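Local coordinates for protein transmembrane protease (Mus musculus, PDB 2E7V) that is probably a membrane-anchored serine endopeptidase, represented by its SEA domain, a module found in the extracellular part of many membrane proteins, at residues I55-V60 against V73-R78. Sequence-based numbering, arbitrary orientation.
Sequences IRTHVV and VVMKFR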
loop_
_atom_site.group_PDB
_atom_site.type_symbol
_atom_site.label_atom_id
_atom_site.label_comp_id
_atom_site.label_asym_id
_atom_site.label_seq_id
_atom_site.Cartn_x
_atom_site.Cartn_y
_atom_site.Cartn_z
ATOM N N ILE A 55 0.475 -5.355 -13.089
ATOM C CA ILE A 55 -0.335 -4.604 -14.044
ATOM C C ILE A 55 -0.767 -3.268 -13.471
ATOM O O ILE A 55 -0.458 -2.225 -14.041
ATOM C CB ILE A 55 -1.591 -5.391 -14.488
ATOM C CG1 ILE A 55 -1.162 -6.659 -15.230
ATOM C CG2 ILE A 55 -2.449 -4.518 -15.433
ATOM C CD1 ILE A 55 -2.310 -7.513 -15.695
ATOM N N ARG A 56 -1.480 -3.297 -12.346
ATOM C CA ARG A 56 -1.921 -2.062 -11.708
ATOM C C ARG A 56 -2.520 -2.324 -10.330
ATOM O O ARG A 56 -2.858 -3.463 -9.974
ATOM C CB ARG A 56 -2.954 -1.345 -12.579
ATOM C CG ARG A 56 -4.217 -2.148 -12.785
ATOM C CD ARG A 56 -5.243 -1.422 -13.636
ATOM N NE ARG A 56 -6.087 -2.409 -14.294
ATOM C CZ ARG A 56 -5.806 -2.964 -15.467
ATOM N NH1 ARG A 56 -4.708 -2.614 -16.116
ATOM N NH2 ARG A 56 -6.609 -3.887 -15.975
ATOM N N THR A 57 -2.656 -1.254 -9.558
ATOM C CA THR A 57 -3.202 -1.349 -8.214
ATOM C C THR A 57 -4.222 -0.251 -7.946
ATOM O O THR A 57 -4.284 0.763 -8.651
ATOM C CB THR A 57 -2.083 -1.240 -7.168
ATOM O OG1 THR A 57 -2.602 -1.528 -5.865
ATOM C CG2 THR A 57 -1.487 0.164 -7.171
ATOM N N HIS A 58 -5.034 -0.461 -6.920
ATOM C CA HIS A 58 -6.023 0.534 -6.567
ATOM C C HIS A 58 -6.578 0.319 -5.179
ATOM O O HIS A 58 -6.801 -0.817 -4.736
ATOM C CB HIS A 58 -7.156 0.563 -7.602
ATOM C CG HIS A 58 -8.120 -0.578 -7.501
ATOM N ND1 HIS A 58 -9.388 -0.433 -6.981
ATOM C CD2 HIS A 58 -8.024 -1.869 -7.902
ATOM C CE1 HIS A 58 -10.033 -1.583 -7.069
ATOM N NE2 HIS A 58 -9.229 -2.471 -7.624
ATOM N N VAL A 59 -6.754 1.436 -4.488
ATOM C CA VAL A 59 -7.299 1.458 -3.147
ATOM C C VAL A 59 -8.809 1.245 -3.315
ATOM O O VAL A 59 -9.481 2.027 -3.991
ATOM C CB VAL A 59 -7.006 2.833 -2.480
ATOM C CG1 VAL A 59 -7.798 2.990 -1.194
ATOM C CG2 VAL A 59 -5.511 2.966 -2.211
ATOM N N VAL A 60 -9.333 0.172 -2.727
ATOM C CA VAL A 60 -10.762 -0.120 -2.835
ATOM C C VAL A 60 -11.530 0.685 -1.803
ATOM O O VAL A 60 -12.716 0.958 -1.967
ATOM C CB VAL A 60 -11.050 -1.617 -2.642
ATOM C CG1 VAL A 60 -10.318 -2.417 -3.702
ATOM C CG2 VAL A 60 -10.635 -2.050 -1.266
ATOM N N VAL A 73 -6.329 -2.486 -0.354
ATOM C CA VAL A 73 -5.708 -2.373 -1.675
ATOM C C VAL A 73 -5.740 -3.649 -2.516
ATOM O O VAL A 73 -5.422 -4.743 -2.021
ATOM C CB VAL A 73 -4.218 -1.946 -1.496
ATOM C CG1 VAL A 73 -3.509 -1.840 -2.851
ATOM C CG2 VAL A 73 -4.147 -0.640 -0.728
ATOM N N VAL A 74 -6.120 -3.513 -3.784
ATOM C CA VAL A 74 -6.145 -4.655 -4.696
ATOM C C VAL A 74 -4.951 -4.502 -5.640
ATOM O O VAL A 74 -4.664 -3.398 -6.099
ATOM C CB VAL A 74 -7.444 -4.701 -5.555
ATOM C CG1 VAL A 74 -7.269 -5.686 -6.707
ATOM C CG2 VAL A 74 -8.634 -5.141 -4.702
ATOM N N MET A 75 -4.253 -5.601 -5.904
ATOM C CA MET A 75 -3.108 -5.588 -6.807
ATOM C C MET A 75 -3.315 -6.669 -7.865
ATOM O O MET A 75 -3.618 -7.829 -7.527
ATOM C CB MET A 75 -1.796 -5.846 -6.039
ATOM C CG MET A 75 -1.397 -4.739 -5.042
ATOM S SD MET A 75 -0.243 -5.341 -3.741
ATOM C CE MET A 75 -1.425 -6.203 -2.722
ATOM N N LYS A 76 -3.165 -6.288 -9.137
ATOM C CA LYS A 76 -3.328 -7.215 -10.265
ATOM C C LYS A 76 -2.007 -7.558 -10.951
ATOM O O LYS A 76 -1.218 -6.656 -11.283
ATOM C CB LYS A 76 -4.268 -6.629 -11.327
ATOM C CG LYS A 76 -4.454 -7.549 -12.538
ATOM C CD LYS A 76 -5.486 -7.037 -13.524
ATOM C CE LYS A 76 -5.783 -8.102 -14.579
ATOM N NZ LYS A 76 -6.845 -7.687 -15.524
ATOM N N PHE A 77 -1.786 -8.854 -11.177
ATOM C CA PHE A 77 -0.575 -9.353 -11.835
ATOM C C PHE A 77 -0.889 -10.307 -12.985
ATOM O O PHE A 77 -1.926 -10.976 -12.995
ATOM C CB PHE A 77 0.336 -10.105 -10.846
ATOM C CG PHE A 77 0.765 -9.287 -9.672
ATOM C CD1 PHE A 77 -0.079 -9.127 -8.573
ATOM C CD2 PHE A 77 1.997 -8.626 -9.683
ATOM C CE1 PHE A 77 0.292 -8.315 -7.501
ATOM C CE2 PHE A 77 2.379 -7.811 -8.615
ATOM C CZ PHE A 77 1.520 -7.655 -7.521
ATOM N N ARG A 78 0.026 -10.365 -13.948
ATOM C CA ARG A 78 -0.096 -11.253 -15.096
ATOM C C ARG A 78 1.009 -12.292 -14.882
ATOM O O ARG A 78 2.086 -11.954 -14.391
ATOM C CB ARG A 78 0.181 -10.495 -16.401
ATOM C CG ARG A 78 1.662 -10.148 -16.601
ATOM C CD ARG A 78 2.005 -9.674 -18.021
ATOM N NE ARG A 78 1.852 -8.231 -18.217
ATOM C CZ ARG A 78 0.688 -7.607 -18.361
ATOM N NH1 ARG A 78 -0.447 -8.296 -18.335
ATOM N NH2 ARG A 78 0.659 -6.292 -18.532
HETATM O O HOH W 1 -5.302 -5.624 -17.801
HETATM O O HOH W 2 -8.880 -5.744 -14.482
#
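The Arg78 guanidinium has Ile55 CG1 over one face, 3.3 Å above the plane and offset toward the rim, the two side chains crossing at about a right angle. Lys76 CD lies over one face of the Arg56 guanidinium, and the His58 ring meets Val74 CB obliquely, NE2 3.5 Å from CB. Lys76 and Arg56 run side by side, pointing the same way. With CG anti to the backbone N (chi1 179°) and an extended chain beyond, Lys76 passes Ile55 CD1 with CG, CD and CE and brings NZ to 3.8 Å from Arg56 NH2. Two waters, each accepting from both groups, bridge these like charges and probably ease their repulsion; one of the four bonds, Lys76 NZ to a water, is weak. An alanine in place of Lys76 would probably leave Ile55 CD1 less covered and the two waters without their bond to NZ. The strands are the antiparallel hairpin 54-65/68-78 of the SEA domain's sheet, with helix 28-46 packed on the face bearing Thr57, Val59, Val73 and Met75. A classic beta bulge sets Ile55 and Arg56 both against Lys76: Ile55 N donates to Lys76 O (2.8 Å), and Lys76 N to Arg56 O (3.0 Å). Val74 O takes two bonds, from His58 N in the carbonyl plane and from Thr57 OG1 (2.8 Å) above it, OG1 being anti to its own backbone N (chi1 -172°). Val60 CG1 presses tightly on Val74 CG2, at 3.4 Å. On the other side of strand 68-78, Val73, Met75 and Phe77 make backbone hydrogen bonds to strand 4-14.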